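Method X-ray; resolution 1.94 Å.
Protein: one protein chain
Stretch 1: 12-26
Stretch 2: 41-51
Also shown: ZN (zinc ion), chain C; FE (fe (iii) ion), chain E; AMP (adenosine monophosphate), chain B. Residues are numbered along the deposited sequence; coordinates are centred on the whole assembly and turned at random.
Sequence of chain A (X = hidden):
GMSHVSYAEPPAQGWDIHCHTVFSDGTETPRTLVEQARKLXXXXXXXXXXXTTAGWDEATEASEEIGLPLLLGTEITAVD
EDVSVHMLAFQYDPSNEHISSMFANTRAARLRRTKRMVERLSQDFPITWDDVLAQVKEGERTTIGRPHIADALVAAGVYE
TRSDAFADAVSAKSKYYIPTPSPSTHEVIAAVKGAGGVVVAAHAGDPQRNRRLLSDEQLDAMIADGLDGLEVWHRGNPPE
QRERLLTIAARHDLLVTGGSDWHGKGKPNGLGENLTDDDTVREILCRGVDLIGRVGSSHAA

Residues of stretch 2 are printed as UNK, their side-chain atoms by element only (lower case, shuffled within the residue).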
ATOM      1  N   ALA A  12     -10.684   0.161  18.993  1.00 22.55           N
ATOM      2  CA  ALA A  12      -9.863   1.080  19.794  1.00 24.11           C
ATOM      3  C   ALA A  12      -8.465   0.505  20.015  1.00 20.56           C
ATOM      4  O   ALA A  12      -7.508   1.242  20.274  1.00 21.66           O
ATOM      5  CB  ALA A  12     -10.576   1.425  21.139  1.00 26.58           C
ATOM      6  N   GLN A  13      -8.345  -0.817  19.903  1.00 18.59           N
ATOM      7  CA  GLN A  13      -7.055  -1.517  20.005  1.00 22.72           C
ATOM      8  C   GLN A  13      -6.945  -2.628  18.975  1.00 18.85           C
ATOM      9  O   GLN A  13      -7.951  -3.134  18.523  1.00 22.00           O
ATOM     10  CB  GLN A  13      -6.743  -2.072  21.393  1.00 23.75           C
ATOM     11  CG  GLN A  13      -7.870  -2.734  22.106  1.00 40.70           C
ATOM     12  CD  GLN A  13      -8.433  -1.856  23.210  1.00 54.31           C
ATOM     13  OE1 GLN A  13      -7.696  -1.078  23.834  1.00 56.15           O
ATOM     14  NE2 GLN A  13      -9.741  -1.989  23.472  1.00 52.37           N
ATOM     15  N   GLY A  14      -5.721  -2.951  18.588  1.00 15.64           N
ATOM     16  CA  GLY A  14      -5.463  -3.932  17.537  1.00 16.76           C
ATOM     17  C   GLY A  14      -4.198  -3.633  16.759  1.00 17.70           C
ATOM     18  O   GLY A  14      -3.220  -3.129  17.298  1.00 15.15           O
ATOM     19  N   TRP A  15      -4.235  -3.926  15.466  1.00 12.07           N
ATOM     20  CA  TRP A  15      -3.036  -3.929  14.658  1.00 12.67           C
ATOM     21  C   TRP A  15      -3.178  -2.851  13.592  1.00 12.65           C
ATOM     22  O   TRP A  15      -4.253  -2.711  13.030  1.00 15.10           O
ATOM     23  CB  TRP A  15      -2.916  -5.271  13.942  1.00 13.70           C
ATOM     24  CG  TRP A  15      -2.631  -6.447  14.779  1.00 10.36           C
ATOM     25  CD1 TRP A  15      -3.323  -6.901  15.885  1.00 18.48           C
ATOM     26  CD2 TRP A  15      -1.612  -7.410  14.523  1.00 14.02           C
ATOM     27  NE1 TRP A  15      -2.753  -8.084  16.335  1.00 14.31           N
ATOM     28  CE2 TRP A  15      -1.691  -8.396  15.532  1.00 17.12           C
ATOM     29  CE3 TRP A  15      -0.619  -7.520  13.541  1.00 14.56           C
ATOM     30  CZ2 TRP A  15      -0.835  -9.489  15.569  1.00 15.22           C
ATOM     31  CZ3 TRP A  15       0.234  -8.600  13.584  1.00 17.10           C
ATOM     32  CH2 TRP A  15       0.135  -9.558  14.584  1.00 14.52           C
ATOM     33  N   ASP A  16      -2.092  -2.161  13.243  1.00 12.26           N
ATOM     34  CA  ASP A  16      -2.112  -1.288  12.076  1.00 13.47           C
ATOM     35  C   ASP A  16      -1.500  -2.080  10.906  1.00 10.94           C
ATOM     36  O   ASP A  16      -0.281  -2.300  10.878  1.00  9.09           O
ATOM     37  CB  ASP A  16      -1.310  -0.011  12.343  1.00 15.62           C
ATOM     38  CG  ASP A  16      -1.403   0.993  11.197  1.00 18.03           C
ATOM     39  OD1 ASP A  16      -1.900   0.641  10.128  1.00 10.00           O
ATOM     40  OD2 ASP A  16      -1.024   2.161  11.373  1.00 13.99           O
ATOM     41  N   ILE A  17      -2.323  -2.529   9.957  1.00  8.01           N
ATOM     42  CA  ILE A  17      -1.792  -3.451   8.932  1.00 12.72           C
ATOM     43  C   ILE A  17      -1.493  -2.794   7.579  1.00 13.10           C
ATOM     44  O   ILE A  17      -1.330  -3.471   6.574  1.00 15.13           O
ATOM     45  CB  ILE A  17      -2.666  -4.731   8.773  1.00 12.58           C
ATOM     46  CG1 ILE A  17      -3.991  -4.440   8.093  1.00 16.82           C
ATOM     47  CG2 ILE A  17      -2.869  -5.404  10.116  1.00 16.91           C
ATOM     48  CD1 ILE A  17      -4.808  -5.679   7.890  1.00 12.00           C
ATOM     49  N   HIS A  18      -1.435  -1.464   7.565  1.00 12.87           N
ATOM     50  CA  HIS A  18      -1.213  -0.705   6.338  1.00 12.47           C
ATOM     51  C   HIS A  18      -0.134   0.379   6.545  1.00 11.31           C
ATOM     52  O   HIS A  18      -0.465   1.545   6.766  1.00 11.00           O
ATOM     53  CB  HIS A  18      -2.529  -0.070   5.941  1.00 15.01           C
ATOM     54  CG  HIS A  18      -2.587   0.383   4.522  1.00 16.18           C
ATOM     55  ND1 HIS A  18      -3.788   0.595   3.861  1.00 16.73           N
ATOM     56  CD2 HIS A  18      -1.601   0.707   3.647  1.00 15.27           C
ATOM     57  CE1 HIS A  18      -3.526   0.995   2.627  1.00 15.60           C
ATOM     58  NE2 HIS A  18      -2.212   1.071   2.476  1.00 12.88           N
ATOM     59  N   CYS A  19       1.136  -0.011   6.480  1.00  9.05           N
ATOM     60  CA  CYS A  19       2.262   0.886   6.805  1.00  9.52           C
ATOM     61  C   CYS A  19       3.348   0.742   5.734  1.00 12.22           C
ATOM     62  O   CYS A  19       3.678  -0.382   5.338  1.00 11.62           O
ATOM     63  CB  CYS A  19       2.849   0.573   8.174  1.00  9.51           C
ATOM     64  SG  CYS A  19       1.644   0.523   9.506  1.00 14.26           S
ATOM     65  N   HIS A  20       3.844   1.887   5.242  1.00 10.02           N
ATOM     66  CA  HIS A  20       4.877   1.970   4.213  1.00  7.90           C
ATOM     67  C   HIS A  20       6.222   2.450   4.781  1.00 13.00           C
ATOM     68  O   HIS A  20       6.249   3.214   5.745  1.00 12.08           O
ATOM     69  CB  HIS A  20       4.410   2.928   3.121  1.00 10.56           C
ATOM     70  CG  HIS A  20       3.183   2.465   2.415  1.00 13.09           C
ATOM     71  ND1 HIS A  20       3.222   1.794   1.227  1.00 20.59           N
ATOM     72  CD2 HIS A  20       1.872   2.561   2.747  1.00 28.05           C
ATOM     73  CE1 HIS A  20       1.996   1.483   0.853  1.00 17.70           C
ATOM     74  NE2 HIS A  20       1.161   1.924   1.763  1.00 20.74           N
ATOM     75  N   THR A  21       7.318   2.039   4.134  1.00 11.81           N
ATOM     76  CA  THR A  21       8.657   2.316   4.577  1.00 10.73           C
ATOM     77  C   THR A  21       9.478   2.848   3.423  1.00 12.95           C
ATOM     78  O   THR A  21       8.987   2.989   2.314  1.00 14.12           O
ATOM     79  CB  THR A  21       9.344   1.023   5.148  1.00 12.60           C
ATOM     80  OG1 THR A  21       9.753   0.155   4.074  1.00 14.13           O
ATOM     81  CG2 THR A  21       8.392   0.295   6.166  1.00 10.56           C
ATOM     82  N   VAL A  22      10.742   3.085   3.679  1.00 11.98           N
ATOM     83  CA  VAL A  22      11.716   3.411   2.625  1.00 13.32           C
ATOM     84  C   VAL A  22      11.849   2.392   1.487  1.00 13.00           C
ATOM     85  O   VAL A  22      12.327   2.749   0.425  1.00 16.89           O
ATOM     86  CB  VAL A  22      13.174   3.629   3.236  1.00 14.39           C
ATOM     87  CG1 VAL A  22      13.226   4.921   4.063  1.00 19.32           C
ATOM     88  CG2 VAL A  22      13.640   2.425   4.028  1.00 12.16           C
ATOM     89  N   PHE A  23      11.431   1.140   1.687  1.00 12.83           N
ATOM     90  CA  PHE A  23      11.400   0.173   0.565  1.00 13.40           C
ATOM     91  C   PHE A  23      10.319   0.501  -0.472  1.00 14.30           C
ATOM     92  O   PHE A  23      10.310  -0.071  -1.577  1.00 17.27           O
ATOM     93  CB  PHE A  23      11.326  -1.256   1.048  1.00 14.85           C
ATOM     94  CG  PHE A  23      12.568  -1.704   1.716  1.00 11.77           C
ATOM     95  CD1 PHE A  23      13.637  -2.196   0.971  1.00 16.84           C
ATOM     96  CD2 PHE A  23      12.698  -1.611   3.098  1.00 17.98           C
ATOM     97  CE1 PHE A  23      14.827  -2.546   1.603  1.00 20.86           C
ATOM     98  CE2 PHE A  23      13.868  -1.981   3.724  1.00 17.54           C
ATOM     99  CZ  PHE A  23      14.929  -2.455   2.960  1.00 22.98           C
ATOM    100  N   SER A  24       9.442   1.452  -0.160  1.00 11.20           N
ATOM    101  CA  SER A  24       8.663   2.128  -1.220  1.00 12.13           C
ATOM    102  C   SER A  24       8.632   3.643  -1.003  1.00 14.57           C
ATOM    103  O   SER A  24       9.640   4.317  -1.257  1.00 17.00           O
ATOM    104  CB  SER A  24       7.254   1.513  -1.410  1.00 12.45           C
ATOM    105  OG  SER A  24       6.472   1.490  -0.237  1.00 12.42           O
ATOM    106  N   ASP A  25       7.499   4.179  -0.529  1.00 13.18           N
ATOM    107  CA  ASP A  25       7.330   5.611  -0.411  1.00 12.06           C
ATOM    108  C   ASP A  25       7.221   6.181   1.013  1.00 13.18           C
ATOM    109  O   ASP A  25       6.851   7.342   1.182  1.00 12.66           O
ATOM    110  CB  ASP A  25       6.182   6.101  -1.301  1.00 14.14           C
ATOM    111  CG  ASP A  25       4.832   5.470  -0.985  1.00 11.74           C
ATOM    112  OD1 ASP A  25       4.730   4.496  -0.175  1.00 17.55           O
ATOM    113  OD2 ASP A  25       3.816   5.978  -1.575  1.00 15.88           O
ATOM    114  N   GLY A  26       7.503   5.352   2.027  1.00 14.43           N
ATOM    115  CA  GLY A  26       7.555   5.809   3.398  1.00 14.06           C
ATOM    116  C   GLY A  26       8.935   6.440   3.617  1.00 15.15           C
ATOM    117  O   GLY A  26       9.791   6.361   2.758  1.00 15.73           O
ATOM    118  N   UNK A  41       1.540   1.310  21.713  1.00 18.35           N
ATOM    119  CA  UNK A  41       0.639   0.365  22.361  1.00 18.48           C
ATOM    120  C   UNK A  41      -0.156  -0.492  21.392  1.00 18.84           C
ATOM    121  O   UNK A  41      -1.167  -1.046  21.775  1.00 18.21           O
ATOM    122  N   UNK A  42       0.294  -0.579  20.139  1.00 16.25           N
ATOM    123  CA  UNK A  42      -0.355  -1.422  19.133  1.00 16.26           C
ATOM    124  C   UNK A  42      -0.090  -2.881  19.474  1.00 16.50           C
ATOM    125  O   UNK A  42       0.934  -3.195  20.059  1.00 14.23           O
ATOM    126  c   UNK A  42      -1.440   0.867  17.519  1.00 15.80           C
ATOM    127  c   UNK A  42       0.151  -1.103  17.720  1.00 11.03           C
ATOM    128  c   UNK A  42      -0.026   0.359  17.235  1.00 14.30           C
ATOM    129  c   UNK A  42       0.354   0.462  15.761  1.00 15.70           C
ATOM    130  N   UNK A  43      -1.020  -3.760  19.112  1.00 14.17           N
ATOM    131  CA  UNK A  43      -0.823  -5.213  19.337  1.00 17.64           C
ATOM    132  C   UNK A  43       0.029  -5.859  18.269  1.00 13.27           C
ATOM    133  O   UNK A  43       0.559  -6.944  18.442  1.00 15.19           O
ATOM    134  c   UNK A  43      -2.770  -4.565  21.547  1.00 25.63           C
ATOM    135  c   UNK A  43      -3.021  -5.432  20.537  1.00 21.67           C
ATOM    136  c   UNK A  43      -4.838  -5.253  21.761  1.00 32.26           C
ATOM    137  n   UNK A  43      -4.325  -5.839  20.694  1.00 25.21           N
ATOM    138  c   UNK A  43      -2.158  -5.923  19.423  1.00 17.67           C
ATOM    139  n   UNK A  43      -3.908  -4.496  22.310  1.00 27.07           N
ATOM    140  N   UNK A  44       0.158  -5.196  17.141  1.00 12.83           N
ATOM    141  CA  UNK A  44       1.004  -5.665  16.084  1.00 12.01           C
ATOM    142  C   UNK A  44       0.965  -4.661  14.948  1.00 12.35           C
ATOM    143  O   UNK A  44       0.252  -3.652  15.013  1.00 15.12           O
ATOM    144  N   UNK A  45       1.725  -4.948  13.916  1.00  8.67           N
ATOM    145  CA  UNK A  45       1.837  -4.078  12.763  1.00 12.17           C
ATOM    146  C   UNK A  45       2.008  -4.941  11.526  1.00 12.57           C
ATOM    147  O   UNK A  45       2.339  -6.101  11.633  1.00 13.16           O
ATOM    148  c   UNK A  45       3.050  -3.106  13.044  1.00 12.95           C
ATOM    149  c   UNK A  45       4.406  -3.793  12.832  1.00 11.78           C
ATOM    150  c   UNK A  45       2.919  -1.794  12.308  1.00 19.05           C
ATOM    151  N   UNK A  46       1.788  -4.366  10.353  1.00 13.45           N
ATOM    152  CA  UNK A  46       2.195  -4.965   9.130  1.00 10.66           C
ATOM    153  C   UNK A  46       3.025  -4.017   8.320  1.00 11.60           C
ATOM    154  O   UNK A  46       2.743  -2.804   8.232  1.00 13.84           O
ATOM    155  c   UNK A  46       0.954  -5.392   8.283  1.00  8.72           C
ATOM    156  N   UNK A  47       3.984  -4.580   7.634  1.00 11.79           N
ATOM    157  CA  UNK A  47       4.637  -3.873   6.550  1.00 13.42           C
ATOM    158  C   UNK A  47       3.828  -4.149   5.238  1.00 14.34           C
ATOM    159  O   UNK A  47       3.367  -5.255   5.018  1.00 13.38           O
ATOM    160  c   UNK A  47       8.418  -3.433   5.552  1.00 16.43           C
ATOM    161  c   UNK A  47       6.803  -3.373   5.432  1.00 15.42           C
ATOM    162  c   UNK A  47       6.201  -5.805   6.179  1.00  9.88           C
ATOM    163  c   UNK A  47       6.072  -4.276   6.447  1.00 13.33           C
ATOM    164  N   UNK A  48       3.630  -3.128   4.418  1.00 11.63           N
ATOM    165  CA  UNK A  48       2.775  -3.257   3.209  1.00 15.05           C
ATOM    166  C   UNK A  48       3.289  -2.377   2.102  1.00 11.31           C
ATOM    167  O   UNK A  48       2.520  -1.660   1.461  1.00 11.50           O
ATOM    168  c   UNK A  48       1.310  -2.890   3.532  1.00 11.84           C
ATOM    169  N   UNK A  49       4.597  -2.395   1.873  1.00 11.18           N
ATOM    170  CA  UNK A  49       5.137  -1.580   0.797  1.00 11.94           C
ATOM    171  C   UNK A  49       4.584  -1.917  -0.604  1.00 14.72           C
ATOM    172  O   UNK A  49       4.153  -3.041  -0.860  1.00 13.51           O
ATOM    173  c   UNK A  49       7.299  -0.929   1.950  1.00 17.33           C
ATOM    174  c   UNK A  49       6.668  -1.667   0.778  1.00 16.26           C
ATOM    175  o   UNK A  49       8.043  -1.570   2.727  1.00 13.34           O
ATOM    176  o   UNK A  49       7.026   0.292   2.068  1.00 19.38           O
ATOM    177  N   UNK A  50       4.632  -0.928  -1.497  1.00 14.16           N
ATOM    178  CA  UNK A  50       4.109  -1.040  -2.865  1.00 14.92           C
ATOM    179  C   UNK A  50       4.925  -2.046  -3.681  1.00 16.22           C
ATOM    180  O   UNK A  50       6.136  -1.916  -3.766  1.00 12.48           O
ATOM    181  n   UNK A  50       1.997   1.454  -3.213  1.00 11.71           N
ATOM    182  c   UNK A  50       3.630   2.348  -2.062  1.00  6.71           C
ATOM    183  c   UNK A  50       4.200   0.316  -3.561  1.00 16.33           C
ATOM    184  c   UNK A  50       3.345   1.357  -2.943  1.00 14.92           C
ATOM    185  c   UNK A  50       1.487   2.447  -2.512  1.00 14.05           C
ATOM    186  n   UNK A  50       2.459   3.018  -1.831  1.00 14.55           N
ATOM    187  N   UNK A  51       4.249  -3.059  -4.228  1.00 16.95           N
ATOM    188  CA  UNK A  51       4.798  -3.972  -5.266  1.00 17.64           C
ATOM    189  C   UNK A  51       6.154  -4.642  -4.928  1.00 17.77           C
ATOM    190  O   UNK A  51       7.032  -4.753  -5.776  1.00 18.59           O
ATOM    191  c   UNK A  51       3.531  -2.574  -6.939  1.00 22.24           C
ATOM    192  o   UNK A  51       2.542  -3.334  -7.025  1.00 15.85           O
ATOM    193  o   UNK A  51       3.451  -1.330  -7.114  1.00 21.61           O
ATOM    194  c   UNK A  51       4.860  -3.209  -6.589  1.00 18.44           C
TER
HETATM  195 ZN    ZN C 302       2.412   4.630  -0.451  1.00 25.31          ZN
HETATM  196 FE    FE E 304      -1.010   2.387   1.172  1.00 26.62          FE
HETATM  197  P   AMP B 301       2.101   6.394  -8.234  1.00 24.64           P
HETATM  198  O1P AMP B 301       1.643   5.028  -7.873  1.00 19.33           O
HETATM  199  O2P AMP B 301       3.563   6.356  -8.598  1.00 21.47           O
HETATM  200  O3P AMP B 301       1.221   7.119  -9.254  1.00 24.68           O
HETATM  201  O5' AMP B 301       2.022   7.265  -6.887  1.00 23.07           O
HETATM  202  C5' AMP B 301       0.773   7.566  -6.315  1.00 30.01           C
HETATM  203  C4' AMP B 301       0.871   7.224  -4.860  1.00 33.63           C
HETATM  204  O4' AMP B 301       1.590   8.231  -4.098  1.00 33.11           O
HETATM  205  C3' AMP B 301      -0.517   7.087  -4.245  1.00 34.80           C
HETATM  206  O3' AMP B 301      -0.776   5.709  -4.007  1.00 30.94           O
HETATM  207  C2' AMP B 301      -0.268   7.811  -2.933  1.00 41.02           C
HETATM  208  O2' AMP B 301      -1.234   7.947  -1.890  1.00 45.31           O
HETATM  209  C1' AMP B 301       1.230   7.993  -2.738  1.00 27.50           C
HETATM  210  N9  AMP B 301       1.568   9.100  -1.825  1.00 31.89           N
HETATM  211  C8  AMP B 301       2.549   9.062  -0.921  1.00 29.98           C
HETATM  212  N7  AMP B 301       2.612  10.231  -0.249  1.00 24.62           N
HETATM  213  C5  AMP B 301       1.652  11.038  -0.729  1.00 25.10           C
HETATM  214  C6  AMP B 301       1.171  12.404  -0.457  1.00 24.00           C
HETATM  215  N6  AMP B 301       1.747  13.188   0.512  1.00 27.19           N
HETATM  216  N1  AMP B 301       0.153  12.853  -1.217  1.00 28.19           N
HETATM  217  C2  AMP B 301      -0.439  12.126  -2.181  1.00 24.76           C
HETATM  218  N3  AMP B 301      -0.056  10.875  -2.473  1.00 26.14           N
HETATM  219  C4  AMP B 301       0.959  10.287  -1.783  1.00 31.79           C
HETATM  220  O   HOH W   1      -3.784  -1.227  20.222  1.00 20.55           O
HETATM  221  O   HOH W   2      -2.849   3.018   0.426  1.00 24.80           O

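Position 41 has no side-chain atoms, and its phi of 80° belongs to a Schellman motif after a helix. One water accepts from Gly14 N (3.1 Å) and donates to the backbone O of position 41 (3.0 Å). This is Gly41.

Position 42 carries four carbons forked at the second, and one terminal carbon lies 3.8 Å from Asp16 CB; this is Leu42.

At position 43 one carbon leads to a five-membered ring of three carbons and two nitrogens. The ring has Gly14 N over one face, and the backbone N of position 43 donates to Gly14 O (2.9 Å, 159°). The residue is His43.

Position 44 again lacks side-chain atoms. An ideal CB here would lie 2.4 Å from Trp15 CE3, a clash. Instead, the CA sits 3.7 Å from the centroid of the Trp15 six-membered ring, 19° off its normal, a CH-pi contact. This is Gly44.

Position 45 has one carbon bearing two more. One of those two meets Cys19 SG at 3.9 Å, and the CB points to the same sheet face as that of Asp16: Val45.

Position 46 has a single carbon, a CB that points toward stretch 1 and packs 3.7 Å from Ile17 CB: Ala46.

Position 47 holds four carbons forked at the first, with one arm two carbons long. Its CA-to-CB bond points away, yet the last carbon of the longer arm returns to within 3.8 Å of Thr21 CG2. This is Ile47.

Position 48 has one carbon, a CB 4.1 Å from Ile17 O, and its backbone N donates to Cys19 O (2.9 Å): Ala48.

Position 49 has two carbons, the second carrying two oxygens. One oxygen receives Thr21 N (2.7 Å) and Ser24 OG (2.7 Å), the other Thr21 OG1 (2.8 Å). This short carboxylate is Asp49.

Position 50 repeats the one-carbon, five-membered ring pattern with two nitrogens. Its ring forms an offset stack with His20 (centroids 4.3 Å apart, planes at 26°): His50.

Position 51 has two carbons and two terminal oxygens, and makes no contact with stretch 1: Asp51.

The contact begins as parallel pairing: Asp16 N donates to Gly44 O (3.3 Å) and Ala46 N to Asp16 O (3.0 Å). Beyond the strands, Asp49 ties down the Thr21–Ser24 type I turn. Zinc joins the stretches, binding Asp25 OD1 (2.3 Å), Asp25 OD2 (2.2 Å) and His50 NE2 (2.1 Å). Iron is held on the stretch 1 side by His18 NE2 (2.2 Å) and His20 NE2 (2.3 Å), with further ligands elsewhere in the structure. The stacked histidines thus serve different metals.

Stretch 2 (41-51) GLHGVAIADHD
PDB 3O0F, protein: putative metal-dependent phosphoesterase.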